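Local coordinates for galacto-N-biose/lacto-N-biose I transporter substrate-binding protein (Bifidobacterium longum, PDB 2Z8D) that binds galacto-N-biose and lacto-N-biose type 1 disaccharides outside the cell and probably hands them to its ABC transporter for uptake, at residues S172-E177 with N228-P233; M21-D26 with G56-M61. One frame throughout, in Å; residues are numbered along the deposited sequence.

Contact 1. Residues S172-E177 with N228-P233. With NAG (2-acetamido-2-deoxy-beta-D-glucopyranose), chain C.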
loop_
_atom_site.group_PDB
_atom_site.type_symbol
_atom_site.label_atom_id
_atom_site.label_comp_id
_atom_site.label_asym_id
_atom_site.label_seq_id
_atom_site.Cartn_x
_atom_site.Cartn_y
_atom_site.Cartn_z
ATOM N N SER A 172 15.843 2.577 -5.435
ATOM C CA SER A 172 15.306 1.707 -6.477
ATOM C C SER A 172 14.230 2.417 -7.287
ATOM O O SER A 172 13.490 3.295 -6.772
ATOM C CB SER A 172 14.772 0.376 -5.930
ATOM O OG SER A 172 13.700 0.620 -5.009
ATOM N N TYR A 173 14.220 2.079 -8.567
ATOM C CA TYR A 173 13.136 2.332 -9.479
ATOM C C TYR A 173 12.415 1.026 -9.715
ATOM O O TYR A 173 13.003 0.073 -10.245
ATOM C CB TYR A 173 13.697 2.783 -10.808
ATOM C CG TYR A 173 12.672 3.129 -11.861
ATOM C CD1 TYR A 173 11.910 4.290 -11.754
ATOM C CD2 TYR A 173 12.514 2.333 -12.998
ATOM C CE1 TYR A 173 10.980 4.631 -12.714
ATOM C CE2 TYR A 173 11.597 2.677 -13.992
ATOM C CZ TYR A 173 10.825 3.845 -13.831
ATOM O OH TYR A 173 9.906 4.272 -14.799
ATOM N N GLN A 174 11.150 0.991 -9.321
ATOM C CA GLN A 174 10.386 -0.277 -9.286
ATOM C C GLN A 174 9.257 -0.209 -10.324
ATOM O O GLN A 174 8.156 0.337 -10.050
ATOM C CB GLN A 174 9.833 -0.532 -7.864
ATOM C CG GLN A 174 10.896 -0.551 -6.772
ATOM C CD GLN A 174 10.287 -0.704 -5.412
ATOM O OE1 GLN A 174 9.124 -1.077 -5.298
ATOM N NE2 GLN A 174 11.087 -0.504 -4.370
ATOM N N PRO A 175 9.539 -0.657 -11.568
ATOM C CA PRO A 175 8.505 -0.382 -12.569
ATOM C C PRO A 175 7.203 -1.141 -12.372
ATOM O O PRO A 175 6.152 -0.579 -12.722
ATOM C CB PRO A 175 9.175 -0.734 -13.909
ATOM C CG PRO A 175 10.300 -1.673 -13.534
ATOM C CD PRO A 175 10.733 -1.311 -12.143
ATOM N N ASP A 176 7.273 -2.356 -11.815
ATOM C CA ASP A 176 6.089 -3.172 -11.458
ATOM C C ASP A 176 5.232 -2.572 -10.305
ATOM O O ASP A 176 4.153 -3.076 -10.007
ATOM C CB ASP A 176 6.459 -4.600 -11.099
ATOM C CG ASP A 176 7.440 -4.700 -9.925
ATOM O OD1 ASP A 176 8.100 -3.703 -9.584
ATOM O OD2 ASP A 176 7.589 -5.793 -9.365
ATOM N N GLU A 177 5.732 -1.495 -9.696
ATOM C CA GLU A 177 5.034 -0.820 -8.599
ATOM C C GLU A 177 4.757 0.661 -8.868
ATOM O O GLU A 177 4.355 1.348 -7.952
ATOM C CB GLU A 177 5.845 -0.989 -7.271
ATOM C CG GLU A 177 5.645 -2.378 -6.580
ATOM C CD GLU A 177 4.215 -2.599 -6.096
ATOM O OE1 GLU A 177 3.590 -1.606 -5.619
ATOM O OE2 GLU A 177 3.692 -3.739 -6.224
ATOM N N ASN A 228 15.456 -3.274 -11.148
ATOM C CA ASN A 228 14.813 -4.580 -10.934
ATOM C C ASN A 228 13.372 -4.404 -10.439
ATOM O O ASN A 228 13.130 -3.651 -9.467
ATOM C CB ASN A 228 15.596 -5.408 -9.911
ATOM C CG ASN A 228 17.041 -5.533 -10.265
ATOM O OD1 ASN A 228 17.914 -5.248 -9.455
ATOM N ND2 ASN A 228 17.304 -5.876 -11.510
ATOM N N PRO A 229 12.413 -5.119 -11.078
ATOM C CA PRO A 229 11.041 -5.066 -10.568
ATOM C C PRO A 229 11.036 -5.561 -9.110
ATOM O O PRO A 229 11.739 -6.513 -8.753
ATOM C CB PRO A 229 10.282 -6.041 -11.485
ATOM C CG PRO A 229 11.144 -6.089 -12.767
ATOM C CD PRO A 229 12.542 -6.049 -12.223
ATOM N N ARG A 230 10.266 -4.871 -8.280
ATOM C CA ARG A 230 10.190 -5.127 -6.833
ATOM C C ARG A 230 9.988 -6.597 -6.437
ATOM O O ARG A 230 10.551 -7.079 -5.448
ATOM C CB ARG A 230 9.016 -4.302 -6.257
ATOM C CG ARG A 230 8.789 -4.441 -4.717
ATOM C CD ARG A 230 10.020 -4.079 -3.917
ATOM N NE ARG A 230 9.827 -4.270 -2.489
ATOM C CZ ARG A 230 9.978 -5.396 -1.806
ATOM N NH1 ARG A 230 10.321 -6.527 -2.408
ATOM N NH2 ARG A 230 9.747 -5.402 -0.487
ATOM N N TRP A 231 9.090 -7.268 -7.141
ATOM C CA TRP A 231 8.697 -8.624 -6.773
ATOM C C TRP A 231 9.516 -9.681 -7.478
ATOM O O TRP A 231 9.222 -10.867 -7.350
ATOM C CB TRP A 231 7.178 -8.835 -6.966
ATOM C CG TRP A 231 6.459 -7.727 -6.272
ATOM C CD1 TRP A 231 5.739 -6.744 -6.855
ATOM C CD2 TRP A 231 6.498 -7.431 -4.861
ATOM N NE1 TRP A 231 5.290 -5.856 -5.900
ATOM C CE2 TRP A 231 5.749 -6.249 -4.669
ATOM C CE3 TRP A 231 7.105 -8.044 -3.746
ATOM C CZ2 TRP A 231 5.581 -5.660 -3.406
ATOM C CZ3 TRP A 231 6.928 -7.484 -2.489
ATOM C CH2 TRP A 231 6.167 -6.289 -2.330
ATOM N N ASP A 232 10.526 -9.264 -8.237
ATOM C CA ASP A 232 11.413 -10.240 -8.882
ATOM C C ASP A 232 12.552 -10.680 -7.979
ATOM O O ASP A 232 13.051 -9.893 -7.152
ATOM C CB ASP A 232 11.979 -9.702 -10.204
ATOM C CG ASP A 232 10.984 -9.792 -11.345
ATOM O OD1 ASP A 232 9.757 -9.886 -11.074
ATOM O OD2 ASP A 232 11.423 -9.740 -12.521
ATOM N N PRO A 233 12.997 -11.948 -8.150
ATOM C CA PRO A 233 14.159 -12.442 -7.427
ATOM C C PRO A 233 15.361 -11.493 -7.486
ATOM O O PRO A 233 16.118 -11.438 -6.541
ATOM C CB PRO A 233 14.480 -13.764 -8.138
ATOM C CG PRO A 233 13.131 -14.222 -8.673
ATOM C CD PRO A 233 12.370 -12.980 -9.007
HETATM C C1 NAG C . 1.676 -4.875 -4.077
HETATM C C2 NAG C . 0.438 -4.665 -3.198
HETATM C C3 NAG C . 0.739 -5.110 -1.756
HETATM C C4 NAG C . 1.307 -6.552 -1.709
HETATM C C5 NAG C . 2.448 -6.669 -2.751
HETATM C C6 NAG C . 3.070 -8.078 -2.847
HETATM C C7 NAG C . -1.285 -2.934 -3.422
HETATM C C8 NAG C . -1.623 -1.460 -3.461
HETATM N N2 NAG C . 0.003 -3.253 -3.267
HETATM O O1 NAG C . 1.316 -4.582 -5.382
HETATM O O3 NAG C . -0.479 -5.043 -1.033
HETATM O O4 NAG C . 1.844 -6.738 -0.435
HETATM O O5 NAG C . 1.954 -6.263 -4.027
HETATM O O6 NAG C . 2.072 -9.046 -3.169
HETATM O O7 NAG C . -2.170 -3.789 -3.540
HETATM O O HOH W 1 14.672 -1.705 -8.627
#
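Glu177 meets the indole of Trp231 edge-on: the carboxylate stands almost perpendicular to the ring, 89° between planes, and Trp231 NE1 gives OE2 a nearly straight hydrogen bond of 2.7 Å that lies in the ring plane. Glu177 OE2 also accepts a hydrogen bond from NAG O1, again at 2.7 Å, while OE1 is hydrogen-bonded to Asn180 ND2; together these probably limit rotation. Over one indole face, toward its rim, lies NAG C6, the nearest approach being NAG C5 to Trp231 CZ2 at 3.4 Å; against the opposite face lies Arg230 CG, above the ring centre. An aromatic side chain against a pyranose is common in sugar sites of solute-binding proteins; here loop 228-233 supplies the ring and loop 172-177 the carboxylate at its edge. Asp176 fixes the turn that presents the ring. Its CG sits between the backbone N and the carbonyl carbon (chi1 59°), bringing the carboxylate to the type I turn Pro229-Asp232, where OD1 accepts Arg230 N at 2.8 Å and OD2 takes Trp231 N on its syn lone pair. With Trp231 replaced by an alanine, the sugar is likely to lose its aromatic face and Glu177 OE2 its indole donor. Gln174 runs alongside Arg230, Gln174 OE1 3.4 Å from Arg230 CD, and Arg230 NH2 goes on to a salt bridge with Glu253.

Contact 2. Residues M21-D26 with G56-M61. With NAG (2-acetamido-2-deoxy-beta-D-glucopyranose), chain C; GAL (beta-D-galactopyranose), chain B.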
loop_
_atom_site.group_PDB
_atom_site.type_symbol
_atom_site.label_atom_id
_atom_site.label_comp_id
_atom_site.label_asym_id
_atom_site.label_seq_id
_atom_site.Cartn_x
_atom_site.Cartn_y
_atom_site.Cartn_z
ATOM N N MET A 21 -11.664 -13.981 2.559
ATOM C CA MET A 21 -10.496 -14.050 1.667
ATOM C C MET A 21 -9.604 -12.822 1.907
ATOM O O MET A 21 -10.059 -11.669 1.871
ATOM C CB MET A 21 -10.914 -14.063 0.188
ATOM C CG MET A 21 -9.812 -14.544 -0.745
ATOM S SD MET A 21 -10.103 -14.164 -2.472
ATOM C CE MET A 21 -11.549 -15.195 -2.822
ATOM N N HIS A 22 -8.332 -13.076 2.128
ATOM C CA HIS A 22 -7.381 -12.004 2.393
ATOM C C HIS A 22 -6.150 -12.202 1.508
ATOM O O HIS A 22 -5.936 -13.292 0.948
ATOM C CB HIS A 22 -6.969 -12.065 3.878
ATOM C CG HIS A 22 -6.100 -13.243 4.195
ATOM N ND1 HIS A 22 -4.730 -13.209 4.071
ATOM C CD2 HIS A 22 -6.417 -14.522 4.500
ATOM C CE1 HIS A 22 -4.228 -14.404 4.355
ATOM N NE2 HIS A 22 -5.238 -15.227 4.607
ATOM N N ARG A 23 -5.312 -11.177 1.421
ATOM C CA ARG A 23 -4.016 -11.296 0.734
ATOM C C ARG A 23 -2.853 -10.794 1.601
ATOM O O ARG A 23 -1.913 -10.132 1.154
ATOM C CB ARG A 23 -4.104 -10.646 -0.671
ATOM C CG ARG A 23 -4.528 -9.095 -0.694
ATOM C CD ARG A 23 -4.596 -8.650 -2.155
ATOM N NE ARG A 23 -5.225 -7.338 -2.402
ATOM C CZ ARG A 23 -4.595 -6.163 -2.291
ATOM N NH1 ARG A 23 -3.336 -6.084 -1.902
ATOM N NH2 ARG A 23 -5.252 -5.041 -2.568
ATOM N N LEU A 24 -2.947 -11.111 2.888
ATOM C CA LEU A 24 -1.912 -10.865 3.827
ATOM C C LEU A 24 -0.815 -11.897 3.601
ATOM O O LEU A 24 -1.119 -13.022 3.162
ATOM C CB LEU A 24 -2.498 -10.948 5.252
ATOM C CG LEU A 24 -3.530 -9.817 5.577
ATOM C CD1 LEU A 24 -4.015 -10.038 7.010
ATOM C CD2 LEU A 24 -2.853 -8.457 5.415
ATOM N N PRO A 25 0.439 -11.509 3.869
ATOM C CA PRO A 25 1.599 -12.350 3.512
ATOM C C PRO A 25 1.692 -13.705 4.154
ATOM O O PRO A 25 2.131 -14.638 3.465
ATOM C CB PRO A 25 2.808 -11.471 3.848
ATOM C CG PRO A 25 2.285 -10.434 4.792
ATOM C CD PRO A 25 0.863 -10.185 4.379
ATOM N N ASP A 26 1.374 -13.836 5.463
ATOM C CA ASP A 26 1.493 -15.119 6.123
ATOM C C ASP A 26 2.896 -15.717 5.943
ATOM O O ASP A 26 3.026 -16.950 5.775
ATOM C CB ASP A 26 0.434 -16.108 5.577
ATOM C CG ASP A 26 -0.931 -16.019 6.329
ATOM O OD1 ASP A 26 -0.986 -15.497 7.478
ATOM O OD2 ASP A 26 -1.931 -16.553 5.774
ATOM N N GLY A 56 -2.236 -15.556 -6.059
ATOM C CA GLY A 56 -1.953 -14.826 -7.266
ATOM C C GLY A 56 -1.400 -13.472 -6.918
ATOM O O GLY A 56 -1.074 -13.211 -5.763
ATOM N N LYS A 57 -1.274 -12.640 -7.936
ATOM C CA LYS A 57 -0.679 -11.297 -7.837
ATOM C C LYS A 57 -1.733 -10.391 -7.162
ATOM O O LYS A 57 -2.917 -10.488 -7.465
ATOM C CB LYS A 57 -0.350 -10.832 -9.262
ATOM C CG LYS A 57 0.254 -9.497 -9.425
ATOM C CD LYS A 57 0.448 -9.158 -10.912
ATOM C CE LYS A 57 1.238 -7.857 -11.065
ATOM N NZ LYS A 57 0.605 -6.596 -10.503
ATOM N N ALA A 58 -1.294 -9.565 -6.214
ATOM C CA ALA A 58 -2.202 -8.732 -5.400
ATOM C C ALA A 58 -3.284 -8.011 -6.221
ATOM O O ALA A 58 -4.471 -8.100 -5.904
ATOM C CB ALA A 58 -1.383 -7.737 -4.508
ATOM N N SER A 59 -2.871 -7.333 -7.289
ATOM C CA SER A 59 -3.765 -6.567 -8.180
ATOM C C SER A 59 -4.837 -7.421 -8.854
ATOM O O SER A 59 -5.805 -6.885 -9.359
ATOM C CB SER A 59 -2.949 -5.820 -9.270
ATOM O OG SER A 59 -2.048 -6.728 -9.904
ATOM N N ASP A 60 -4.676 -8.741 -8.834
ATOM C CA ASP A 60 -5.647 -9.628 -9.476
ATOM C C ASP A 60 -6.756 -10.082 -8.537
ATOM O O ASP A 60 -7.766 -10.627 -8.988
ATOM C CB ASP A 60 -4.944 -10.846 -10.092
ATOM C CG ASP A 60 -4.207 -10.511 -11.409
ATOM O OD1 ASP A 60 -4.512 -9.455 -12.027
ATOM O OD2 ASP A 60 -3.294 -11.289 -11.783
ATOM N N MET A 61 -6.575 -9.882 -7.235
ATOM C CA MET A 61 -7.583 -10.345 -6.300
ATOM C C MET A 61 -8.974 -9.773 -6.582
ATOM O O MET A 61 -9.959 -10.523 -6.575
ATOM C CB MET A 61 -7.175 -10.094 -4.844
ATOM C CG MET A 61 -8.239 -10.618 -3.852
ATOM S SD MET A 61 -7.667 -10.588 -2.156
ATOM C CE MET A 61 -9.215 -10.510 -1.241
HETATM C C1 NAG C . 1.676 -4.875 -4.077
HETATM C C2 NAG C . 0.438 -4.665 -3.198
HETATM C C3 NAG C . 0.739 -5.110 -1.756
HETATM C C4 NAG C . 1.307 -6.552 -1.709
HETATM C C5 NAG C . 2.448 -6.669 -2.751
HETATM C C6 NAG C . 3.070 -8.078 -2.847
HETATM C C7 NAG C . -1.285 -2.934 -3.422
HETATM C C8 NAG C . -1.623 -1.460 -3.461
HETATM N N2 NAG C . 0.003 -3.253 -3.267
HETATM O O1 NAG C . 1.316 -4.582 -5.382
HETATM O O3 NAG C . -0.479 -5.043 -1.033
HETATM O O4 NAG C . 1.844 -6.738 -0.435
HETATM O O5 NAG C . 1.954 -6.263 -4.027
HETATM O O6 NAG C . 2.072 -9.046 -3.169
HETATM O O7 NAG C . -2.170 -3.789 -3.540
HETATM C C1 GAL B . -0.302 -4.573 0.328
HETATM C C2 GAL B . -1.572 -3.850 0.807
HETATM C C3 GAL B . -1.499 -3.572 2.311
HETATM C C4 GAL B . -1.217 -4.840 3.075
HETATM C C5 GAL B . 0.086 -5.490 2.532
HETATM C C6 GAL B . 0.319 -6.842 3.157
HETATM O O2 GAL B . -1.749 -2.626 0.161
HETATM O O3 GAL B . -2.652 -2.891 2.774
HETATM O O4 GAL B . -2.336 -5.708 2.959
HETATM O O5 GAL B . -0.058 -5.696 1.104
HETATM O O6 GAL B . 1.652 -7.282 2.894
#
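The sugar-binding cleft of this solute-binding protein is lined here by the loop that follows strand 16-22 and by the loop leading into helix 61-71, and Arg23 and Met61 join the two. Arg23 crosses Met61 at a slant, its CB, CG and CD packed on the sulfur, with Arg23 CD 3.6 Å from Met61 SD. The crowded first torsion of Arg23 (chi1 58°) is followed by an extended run to NE, which carries the guanidinium past the sulfur, left near the guanidinium plane at its edge, to the sugar. Ala58 flanks that group: its carbonyl O lies over one face, 3.7 Å from Arg23 NE, and its CB stands 3.7 Å from both Arg23 NH1 and NAG O5. Arg23 NH1 gives NAG O7 a weak, bent hydrogen bond of 3.1 Å, whereas NH2 forms a salt bridge with Glu84, a second-shell partner likely to steady the guanidinium. Deeper in, Met61 reaches out fully extended and slides past Met21 in the opposite direction; its CE ends 4.0 Å from Met21 SD and 3.4 Å from Met21 O. Beyond Arg23, Pro25 CD touches GAL O6 at 3.4 Å. Ligand-binding residues carried on loops at the ends of the parallel strands of a mixed sheet are characteristic of the periplasmic binding protein fold.

In the fold
Both contacts reach the same NAG, yet they share no segment and do not touch, their centres lying 18 Å apart. Contact 2 is wholly buried: it ties strand 16-22, within the mixed sheet, to the start of helix 61-71, and apolar and thioether packing holds it, its chief polar group being an arginine that pairs with Glu84 and reaches the ligand only weakly. Contact 1 is only partly buried and joins two loops that lead into helices 178-187 and 233-240; there carboxylates gripping backbone and indole N-H groups do the work. The principle illustrated is a division of labour, in which one contact offers an aromatic face and a carboxylate, the other a guanidinium.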